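Local coordinates for protein (thiaminase I) (Bacillus subtilis, PDB 3THI), which catalyses the breakdown of thiamin by base exchange, replacing its thiazole with another nucleophile, and probably adopts a two-lobed fold like that of periplasmic binding proteins, at residues F110-D115 and S218-G223; Q120-Y125 and R246-S251; E126-I131 and L195-G200. All blocks are in the same frame, centred on the assembly; numbering follows the deposited sequence.

Interaction 1 of 3, residues F110-D115 and S218-G223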
loop_
_atom_site.group_PDB
_atom_site.type_symbol
_atom_site.label_atom_id
_atom_site.label_comp_id
_atom_site.label_asym_id
_atom_site.label_seq_id
_atom_site.Cartn_x
_atom_site.Cartn_y
_atom_site.Cartn_z
ATOM N N PHE A 110 10.732 9.174 5.988
ATOM C CA PHE A 110 10.821 10.550 5.530
ATOM C C PHE A 110 11.586 11.384 6.549
ATOM O O PHE A 110 11.389 11.262 7.762
ATOM C CB PHE A 110 9.427 11.176 5.321
ATOM C CG PHE A 110 8.687 10.646 4.133
ATOM C CD1 PHE A 110 8.940 11.144 2.861
ATOM C CD2 PHE A 110 7.717 9.659 4.287
ATOM C CE1 PHE A 110 8.236 10.667 1.755
ATOM C CE2 PHE A 110 7.007 9.176 3.191
ATOM C CZ PHE A 110 7.271 9.686 1.918
ATOM N N TYR A 111 12.500 12.197 6.046
ATOM C CA TYR A 111 13.261 13.079 6.909
ATOM C C TYR A 111 13.437 14.398 6.181
ATOM O O TYR A 111 13.123 14.510 4.992
ATOM C CB TYR A 111 14.600 12.467 7.309
ATOM C CG TYR A 111 15.489 12.068 6.163
ATOM C CD1 TYR A 111 15.330 10.832 5.526
ATOM C CD2 TYR A 111 16.525 12.906 5.736
ATOM C CE1 TYR A 111 16.178 10.438 4.500
ATOM C CE2 TYR A 111 17.381 12.521 4.707
ATOM C CZ TYR A 111 17.205 11.286 4.096
ATOM O OH TYR A 111 18.068 10.893 3.102
ATOM N N ARG A 112 13.890 15.412 6.903
ATOM C CA ARG A 112 14.067 16.714 6.294
ATOM C C ARG A 112 15.419 16.874 5.622
ATOM O O ARG A 112 16.420 16.312 6.062
ATOM C CB ARG A 112 13.787 17.810 7.316
ATOM C CG ARG A 112 12.418 17.626 7.940
ATOM C CD ARG A 112 11.720 18.935 8.213
ATOM N NE ARG A 112 10.354 18.706 8.674
ATOM C CZ ARG A 112 10.046 18.151 9.842
ATOM N NH1 ARG A 112 11.013 17.772 10.672
ATOM N NH2 ARG A 112 8.778 17.969 10.180
ATOM N N LYS A 113 15.395 17.608 4.513
ATOM C CA LYS A 113 16.541 17.906 3.665
ATOM C C LYS A 113 17.916 17.987 4.339
ATOM O O LYS A 113 18.812 17.201 4.015
ATOM C CB LYS A 113 16.253 19.197 2.891
ATOM C CG LYS A 113 17.381 19.664 2.013
ATOM C CD LYS A 113 17.052 20.988 1.369
ATOM C CE LYS A 113 15.989 20.829 0.308
ATOM N NZ LYS A 113 15.886 22.070 -0.488
ATOM N N GLY A 114 18.079 18.925 5.270
ATOM C CA GLY A 114 19.360 19.095 5.938
ATOM C C GLY A 114 19.670 18.159 7.090
ATOM O O GLY A 114 20.702 18.310 7.756
ATOM N N ASP A 115 18.790 17.190 7.329
ATOM C CA ASP A 115 18.979 16.236 8.417
ATOM C C ASP A 115 19.743 15.013 7.903
ATOM O O ASP A 115 19.184 13.931 7.749
ATOM C CB ASP A 115 17.615 15.831 8.984
ATOM C CG ASP A 115 17.696 15.282 10.392
ATOM O OD1 ASP A 115 18.797 14.919 10.858
ATOM O OD2 ASP A 115 16.637 15.208 11.041
ATOM N N SER A 218 0.905 15.988 6.516
ATOM C CA SER A 218 0.707 17.435 6.558
ATOM C C SER A 218 1.368 17.997 7.804
ATOM O O SER A 218 1.932 19.091 7.781
ATOM C CB SER A 218 -0.780 17.804 6.552
ATOM O OG SER A 218 -1.372 17.594 7.823
ATOM N N TRP A 219 1.258 17.256 8.906
ATOM C CA TRP A 219 1.875 17.661 10.166
ATOM C C TRP A 219 3.375 17.759 9.934
ATOM O O TRP A 219 4.016 18.744 10.301
ATOM C CB TRP A 219 1.627 16.614 11.245
ATOM C CG TRP A 219 0.211 16.485 11.683
ATOM C CD1 TRP A 219 -0.819 17.348 11.430
ATOM C CD2 TRP A 219 -0.325 15.449 12.505
ATOM N NE1 TRP A 219 -1.963 16.914 12.052
ATOM C CE2 TRP A 219 -1.688 15.751 12.719
ATOM C CE3 TRP A 219 0.216 14.296 13.088
ATOM C CZ2 TRP A 219 -2.518 14.935 13.494
ATOM C CZ3 TRP A 219 -0.611 13.489 13.858
ATOM C CH2 TRP A 219 -1.960 13.813 14.052
ATOM N N PHE A 220 3.927 16.724 9.307
ATOM C CA PHE A 220 5.351 16.675 9.015
ATOM C C PHE A 220 5.791 17.888 8.188
ATOM O O PHE A 220 6.795 18.530 8.509
ATOM C CB PHE A 220 5.698 15.365 8.301
ATOM C CG PHE A 220 7.152 15.009 8.379
ATOM C CD1 PHE A 220 7.752 14.760 9.607
ATOM C CD2 PHE A 220 7.929 14.936 7.229
ATOM C CE1 PHE A 220 9.104 14.443 9.683
ATOM C CE2 PHE A 220 9.281 14.621 7.302
ATOM C CZ PHE A 220 9.866 14.374 8.531
ATOM N N ALA A 221 5.010 18.216 7.155
ATOM C CA ALA A 221 5.294 19.347 6.274
ATOM C C ALA A 221 5.248 20.666 7.040
ATOM O O ALA A 221 5.981 21.607 6.730
ATOM C CB ALA A 221 4.304 19.370 5.126
ATOM N N GLN A 222 4.369 20.724 8.032
ATOM C CA GLN A 222 4.216 21.896 8.877
ATOM C C GLN A 222 5.384 22.042 9.860
ATOM O O GLN A 222 5.567 23.112 10.446
ATOM C CB GLN A 222 2.889 21.822 9.627
ATOM C CG GLN A 222 1.660 22.059 8.757
ATOM C CD GLN A 222 1.208 23.503 8.796
ATOM O OE1 GLN A 222 1.032 24.071 9.872
ATOM N NE2 GLN A 222 1.025 24.111 7.626
ATOM N N GLY A 223 6.164 20.971 10.046
ATOM C CA GLY A 223 7.319 21.024 10.937
ATOM C C GLY A 223 7.279 20.096 12.143
ATOM O O GLY A 223 8.251 19.998 12.903
#
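R112 lays its guanidinium flat over one face of the F220 ring, a cation-pi stack at the C-terminal end of helix 215-222, where the chain leaves through a Schellman motif at G223. The strand end, 110-112, runs nearly parallel to this last stretch of helix, with axes 15° apart. The tightly packed part is the F220 ring, held between the R112 guanidinium and the backbone and CB of F110. CZ of R112 sits 4.0 Å from the centroid of the F220 ring, and the two planes are tilted by only 24°. The overlap is offset: R112 NH2 stands over the rim, 3.4 Å from F220 CD1. F220 reaches the strand because its CG lies anti to the backbone N (chi1 -160°). Elsewhere around the ring, F220 CZ meets the carbonyl oxygen F110 O at 3.5 Å, and Y111 CA lies at the ring edge. Of the F110 side chain, CB is what meets F220 (CE2, 4.0 Å); its own ring turns away to F228 and to M235 and M238 of helix 234-238. V245 and L148 also border F220 in this buried region.

Packing thins toward the helix exit. G223 is partly exposed, while Q222 and, in the middle of the type I turn R112-D115, K113 and G114 are exposed. The guanidinium borders this looser side yet is well fixed by backbone oxygens: NH1 donates to G225 O, and NH2 serves both S224 O and F220 O. The last of these carbonyls also takes the Schellman bond from G223 N, at 3.0 Å. R112 NH2 meets F220 O in the carbonyl plane, on a lone pair, with a nearly straight bond of 2.7 Å.

Interaction 2 of 3, residues Q120-Y125 and R246-S251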
loop_
_atom_site.group_PDB
_atom_site.type_symbol
_atom_site.label_atom_id
_atom_site.label_comp_id
_atom_site.label_asym_id
_atom_site.label_seq_id
_atom_site.Cartn_x
_atom_site.Cartn_y
_atom_site.Cartn_z
ATOM N N GLN A 120 21.193 8.450 7.103
ATOM C CA GLN A 120 22.006 7.241 7.189
ATOM C C GLN A 120 21.322 6.091 7.924
ATOM O O GLN A 120 21.874 4.998 8.015
ATOM C CB GLN A 120 23.363 7.559 7.830
ATOM C CG GLN A 120 23.289 8.100 9.254
ATOM C CD GLN A 120 24.632 8.615 9.748
ATOM O OE1 GLN A 120 25.331 9.332 9.034
ATOM N NE2 GLN A 120 24.997 8.251 10.976
ATOM N N VAL A 121 20.121 6.351 8.440
ATOM C CA VAL A 121 19.325 5.366 9.170
ATOM C C VAL A 121 18.731 4.335 8.217
ATOM O O VAL A 121 18.015 4.687 7.277
ATOM C CB VAL A 121 18.181 6.048 9.962
ATOM C CG1 VAL A 121 17.256 5.010 10.571
ATOM C CG2 VAL A 121 18.753 6.931 11.048
ATOM N N ASP A 122 19.023 3.060 8.472
ATOM C CA ASP A 122 18.532 1.970 7.631
ATOM C C ASP A 122 17.462 1.104 8.282
ATOM O O ASP A 122 16.733 0.399 7.584
ATOM C CB ASP A 122 19.690 1.081 7.175
ATOM C CG ASP A 122 20.718 1.832 6.354
ATOM O OD1 ASP A 122 20.318 2.616 5.460
ATOM O OD2 ASP A 122 21.927 1.636 6.605
ATOM N N ASN A 123 17.403 1.114 9.614
ATOM C CA ASN A 123 16.400 0.334 10.341
ATOM C C ASN A 123 15.848 1.113 11.525
ATOM O O ASN A 123 16.363 2.191 11.855
ATOM C CB ASN A 123 16.945 -1.037 10.764
ATOM C CG ASN A 123 18.136 -0.942 11.683
ATOM O OD1 ASN A 123 17.995 -0.643 12.859
ATOM N ND2 ASN A 123 19.319 -1.218 11.152
ATOM N N ILE A 124 14.806 0.571 12.159
ATOM C CA ILE A 124 14.151 1.245 13.286
ATOM C C ILE A 124 15.003 1.398 14.551
ATOM O O ILE A 124 14.831 2.360 15.301
ATOM C CB ILE A 124 12.772 0.600 13.635
ATOM C CG1 ILE A 124 12.945 -0.872 14.023
ATOM C CG2 ILE A 124 11.803 0.755 12.458
ATOM C CD1 ILE A 124 11.713 -1.503 14.628
ATOM N N TYR A 125 15.928 0.466 14.774
ATOM C CA TYR A 125 16.810 0.529 15.933
ATOM C C TYR A 125 17.848 1.626 15.742
ATOM O O TYR A 125 18.243 2.291 16.697
ATOM C CB TYR A 125 17.456 -0.831 16.197
ATOM C CG TYR A 125 16.434 -1.886 16.578
ATOM C CD1 TYR A 125 15.919 -1.947 17.877
ATOM C CD2 TYR A 125 15.935 -2.786 15.627
ATOM C CE1 TYR A 125 14.928 -2.868 18.221
ATOM C CE2 TYR A 125 14.942 -3.716 15.966
ATOM C CZ TYR A 125 14.443 -3.746 17.268
ATOM O OH TYR A 125 13.451 -4.641 17.620
ATOM N N ARG A 246 13.135 14.194 2.057
ATOM C CA ARG A 246 14.002 13.148 1.551
ATOM C C ARG A 246 13.359 11.917 2.152
ATOM O O ARG A 246 12.707 12.003 3.191
ATOM C CB ARG A 246 15.436 13.310 2.058
ATOM C CG ARG A 246 16.146 14.532 1.522
ATOM C CD ARG A 246 16.164 14.499 0.012
ATOM N NE ARG A 246 16.771 15.691 -0.570
ATOM C CZ ARG A 246 16.101 16.776 -0.946
ATOM N NH1 ARG A 246 14.787 16.844 -0.793
ATOM N NH2 ARG A 246 16.741 17.770 -1.546
ATOM N N PHE A 247 13.472 10.794 1.465
ATOM C CA PHE A 247 12.904 9.551 1.954
ATOM C C PHE A 247 13.811 8.414 1.561
ATOM O O PHE A 247 14.697 8.574 0.726
ATOM C CB PHE A 247 11.509 9.323 1.367
ATOM C CG PHE A 247 11.447 9.447 -0.130
ATOM C CD1 PHE A 247 11.255 10.683 -0.730
ATOM C CD2 PHE A 247 11.530 8.320 -0.937
ATOM C CE1 PHE A 247 11.136 10.793 -2.120
ATOM C CE2 PHE A 247 11.413 8.420 -2.310
ATOM C CZ PHE A 247 11.216 9.662 -2.908
ATOM N N LYS A 248 13.571 7.254 2.151
ATOM C CA LYS A 248 14.357 6.066 1.861
ATOM C C LYS A 248 13.668 4.918 2.563
ATOM O O LYS A 248 12.913 5.133 3.516
ATOM C CB LYS A 248 15.791 6.210 2.400
ATOM C CG LYS A 248 15.888 6.389 3.914
ATOM C CD LYS A 248 17.325 6.499 4.365
ATOM C CE LYS A 248 18.091 5.211 4.092
ATOM N NZ LYS A 248 19.490 5.274 4.608
ATOM N N PRO A 249 13.862 3.687 2.065
ATOM C CA PRO A 249 13.229 2.545 2.714
ATOM C C PRO A 249 13.829 2.402 4.110
ATOM O O PRO A 249 14.920 2.905 4.388
ATOM C CB PRO A 249 13.639 1.378 1.814
ATOM C CG PRO A 249 13.781 2.022 0.482
ATOM C CD PRO A 249 14.538 3.267 0.827
ATOM N N ILE A 250 13.085 1.758 4.995
ATOM C CA ILE A 250 13.534 1.544 6.353
ATOM C C ILE A 250 13.087 0.147 6.762
ATOM O O ILE A 250 11.961 -0.273 6.477
ATOM C CB ILE A 250 13.006 2.663 7.313
ATOM C CG1 ILE A 250 13.500 2.416 8.741
ATOM C CG2 ILE A 250 11.475 2.798 7.219
ATOM C CD1 ILE A 250 13.401 3.627 9.615
ATOM N N SER A 251 14.020 -0.609 7.327
ATOM C CA SER A 251 13.748 -1.974 7.751
ATOM C C SER A 251 13.356 -2.023 9.228
ATOM O O SER A 251 13.750 -1.154 10.003
ATOM C CB SER A 251 14.983 -2.842 7.493
ATOM O OG SER A 251 14.743 -4.185 7.873
#
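N123 and S251 come together in a single beta bridge just before helix 124-131, with N123 as the N-cap of that helix. Two backbone hydrogen bonds flank the bridge. S251 N gives a straight one to D122 O at 2.9 Å, while I124 N returns one to S251 O at 3.0 Å, bent at the hydrogen (136°) though it meets the oxygen almost along the C=O axis. The same S251 O also receives a CA-H contact from N123 CA, 3.1 Å away. Beside the bridge, I250 lays CG1 against the backbone of N123, and its CD1 lies 4.2 Å from V121 CG1 and 4.3 Å from I124 CG2, giving a small apolar cluster there. Three residues before S251, K248 spans from the strand to the 120-122 loop, its chain bending at chi3 (-64°). Its ammonium group forms a salt bridge, K248 NZ to D122 OD1 at 2.9 Å, and a weak bond to V121 O.

The next shell positions these groups. K248 NZ has a further oxygen partner in G119 O, and S251 OG is held by S253 O. On the apolar side, L109 of strand 96-112 lies against both V121 and I250, and L127 does the same from the helix. E126 OE1 takes the N-H of D122, tying the helix start and the preceding loop to each other. In return, OD1 of N123 caps the helix, accepting a weak bond from Y125 N and a hydrogen bond from E126 N.

Interaction 3 of 3, residues E126-I131 and L195-G200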
loop_
_atom_site.group_PDB
_atom_site.type_symbol
_atom_site.label_atom_id
_atom_site.label_comp_id
_atom_site.label_asym_id
_atom_site.label_seq_id
_atom_site.Cartn_x
_atom_site.Cartn_y
_atom_site.Cartn_z
ATOM N N GLU A 126 18.274 1.833 14.503
ATOM C CA GLU A 126 19.220 2.903 14.199
ATOM C C GLU A 126 18.454 4.227 14.300
ATOM O O GLU A 126 19.020 5.257 14.676
ATOM C CB GLU A 126 19.795 2.742 12.790
ATOM C CG GLU A 126 20.865 1.665 12.651
ATOM C CD GLU A 126 21.276 1.443 11.202
ATOM O OE1 GLU A 126 20.622 2.018 10.309
ATOM O OE2 GLU A 126 22.242 0.687 10.947
ATOM N N LEU A 127 17.155 4.180 13.988
ATOM C CA LEU A 127 16.294 5.358 14.062
ATOM C C LEU A 127 16.150 5.759 15.531
ATOM O O LEU A 127 16.206 6.936 15.865
ATOM C CB LEU A 127 14.905 5.044 13.490
ATOM C CG LEU A 127 14.101 6.109 12.729
ATOM C CD1 LEU A 127 12.609 5.807 12.879
ATOM C CD2 LEU A 127 14.417 7.519 13.202
ATOM N N TYR A 128 15.961 4.766 16.397
ATOM C CA TYR A 128 15.819 5.013 17.826
ATOM C C TYR A 128 17.059 5.670 18.438
ATOM O O TYR A 128 16.940 6.527 19.317
ATOM C CB TYR A 128 15.501 3.720 18.580
ATOM C CG TYR A 128 15.343 3.944 20.066
ATOM C CD1 TYR A 128 14.158 4.463 20.588
ATOM C CD2 TYR A 128 16.392 3.693 20.940
ATOM C CE1 TYR A 128 14.026 4.731 21.945
ATOM C CE2 TYR A 128 16.272 3.960 22.302
ATOM C CZ TYR A 128 15.088 4.482 22.799
ATOM O OH TYR A 128 14.980 4.783 24.140
ATOM N N LYS A 129 18.244 5.253 17.998
ATOM C CA LYS A 129 19.486 5.828 18.513
ATOM C C LYS A 129 19.612 7.310 18.152
ATOM O O LYS A 129 20.348 8.044 18.800
ATOM C CB LYS A 129 20.698 5.053 17.978
ATOM C CG LYS A 129 20.828 3.663 18.589
ATOM C CD LYS A 129 22.098 2.942 18.155
ATOM C CE LYS A 129 22.101 1.508 18.677
ATOM N NZ LYS A 129 23.246 0.709 18.150
ATOM N N LYS A 130 18.871 7.735 17.131
ATOM C CA LYS A 130 18.889 9.113 16.652
ATOM C C LYS A 130 17.801 9.989 17.239
ATOM O O LYS A 130 18.066 11.104 17.672
ATOM C CB LYS A 130 18.793 9.143 15.125
ATOM C CG LYS A 130 19.994 8.525 14.439
ATOM C CD LYS A 130 21.289 9.237 14.811
ATOM C CE LYS A 130 22.489 8.501 14.231
ATOM N NZ LYS A 130 23.751 9.282 14.398
ATOM N N ILE A 131 16.567 9.501 17.228
ATOM C CA ILE A 131 15.460 10.281 17.766
ATOM C C ILE A 131 15.036 9.903 19.186
ATOM O O ILE A 131 14.438 10.722 19.892
ATOM C CB ILE A 131 14.246 10.281 16.823
ATOM C CG1 ILE A 131 13.686 8.878 16.674
ATOM C CG2 ILE A 131 14.645 10.859 15.464
ATOM C CD1 ILE A 131 12.387 8.839 15.923
ATOM N N LEU A 195 8.603 1.435 17.900
ATOM C CA LEU A 195 7.976 2.419 17.028
ATOM C C LEU A 195 6.999 3.282 17.811
ATOM O O LEU A 195 6.960 4.495 17.632
ATOM C CB LEU A 195 7.229 1.722 15.901
ATOM C CG LEU A 195 8.051 1.088 14.796
ATOM C CD1 LEU A 195 7.156 0.204 13.964
ATOM C CD2 LEU A 195 8.712 2.174 13.955
ATOM N N ILE A 196 6.181 2.635 18.635
ATOM C CA ILE A 196 5.203 3.323 19.469
ATOM C C ILE A 196 5.948 4.213 20.461
ATOM O O ILE A 196 5.561 5.355 20.716
ATOM C CB ILE A 196 4.321 2.300 20.214
ATOM C CG1 ILE A 196 3.396 1.597 19.213
ATOM C CG2 ILE A 196 3.544 2.970 21.334
ATOM C CD1 ILE A 196 2.737 0.329 19.745
ATOM N N ASN A 197 7.047 3.686 20.984
ATOM C CA ASN A 197 7.868 4.424 21.928
ATOM C C ASN A 197 8.429 5.708 21.293
ATOM O O ASN A 197 8.523 6.757 21.949
ATOM C CB ASN A 197 9.019 3.541 22.417
ATOM C CG ASN A 197 9.773 4.169 23.561
ATOM O OD1 ASN A 197 9.199 4.454 24.617
ATOM N ND2 ASN A 197 11.052 4.417 23.353
ATOM N N MET A 198 8.803 5.617 20.020
ATOM C CA MET A 198 9.351 6.769 19.304
ATOM C C MET A 198 8.296 7.803 18.896
ATOM O O MET A 198 8.547 9.012 18.924
ATOM C CB MET A 198 10.129 6.308 18.063
ATOM C CG MET A 198 11.387 5.495 18.392
ATOM S SD MET A 198 12.446 5.243 16.955
ATOM C CE MET A 198 11.828 3.615 16.321
ATOM N N ALA A 199 7.111 7.311 18.548
ATOM C CA ALA A 199 6.005 8.149 18.095
ATOM C C ALA A 199 5.101 8.686 19.197
ATOM O O ALA A 199 4.557 9.789 19.083
ATOM C CB ALA A 199 5.169 7.380 17.077
ATOM N N GLY A 200 4.966 7.913 20.270
ATOM C CA GLY A 200 4.077 8.296 21.350
ATOM C C GLY A 200 2.839 7.437 21.166
ATOM O O GLY A 200 2.432 7.164 20.036
#
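L127 starts a helix-helix packing in which helix 124-131 lies alongside helix 186-199, and M198 reaches across from the latter to touch L127, Y128 and I131. The two short segments run in the same direction, their axes 23° apart and 10.6 Å at the closest. L127 is buried: its CD1 rests 4.1 Å from M198 SD, and it also packs on A227 and I229 of strand 227-231.

At Y128 the sulfur comes right up to the backbone, with M198 SD 3.5 Å from Y128 CA. With CG anti to the backbone N, the ring turns its edge to the methionine, whose CG touches Y128 CD1 at 3.7 Å. M198 SD lies 5.4 Å from the centroid of the Y128 ring and 83° off its normal, an edge-on Met-aromatic contact. Farther out, N197 ND2 approaches Y128 CE1 at 3.3 Å. The polar ends of both residues go to one partner, since Y128 OH and N197 ND2 each hydrogen-bond T133 OG1. This shared partner is consistent with their close approach; ring and amide planes are 35° apart.

I131, one turn on from L127, packs on M198 and on L147. Its chain crosses that of M198 at about a right angle, and its CD1 touches M198 SD at 3.7 Å.

How the interactions relate
Interactions 1 and 2 are stitched through neighbouring strands 96-112 and 245-248: Y111 N lies 2.9 Å from R246 O, probably a hydrogen bond, and F110 CD1 packs 3.5 Å from F247 CB. Interactions 2 and 3 share helix 124-131, whose N-cap and first residues belong to interaction 2 and whose 126-131 part belongs to interaction 3; I124 O lies 3.4 Å from M198 CE, and their centres are about 12 Å apart. Interactions 1 and 3 do not touch, with nearest atoms about 7 Å apart, so interaction 2 connects them. All three lie on the same side of the chain's centre, their centres 18 to 23 Å from it, within the thiaminase family region and probably in one lobe.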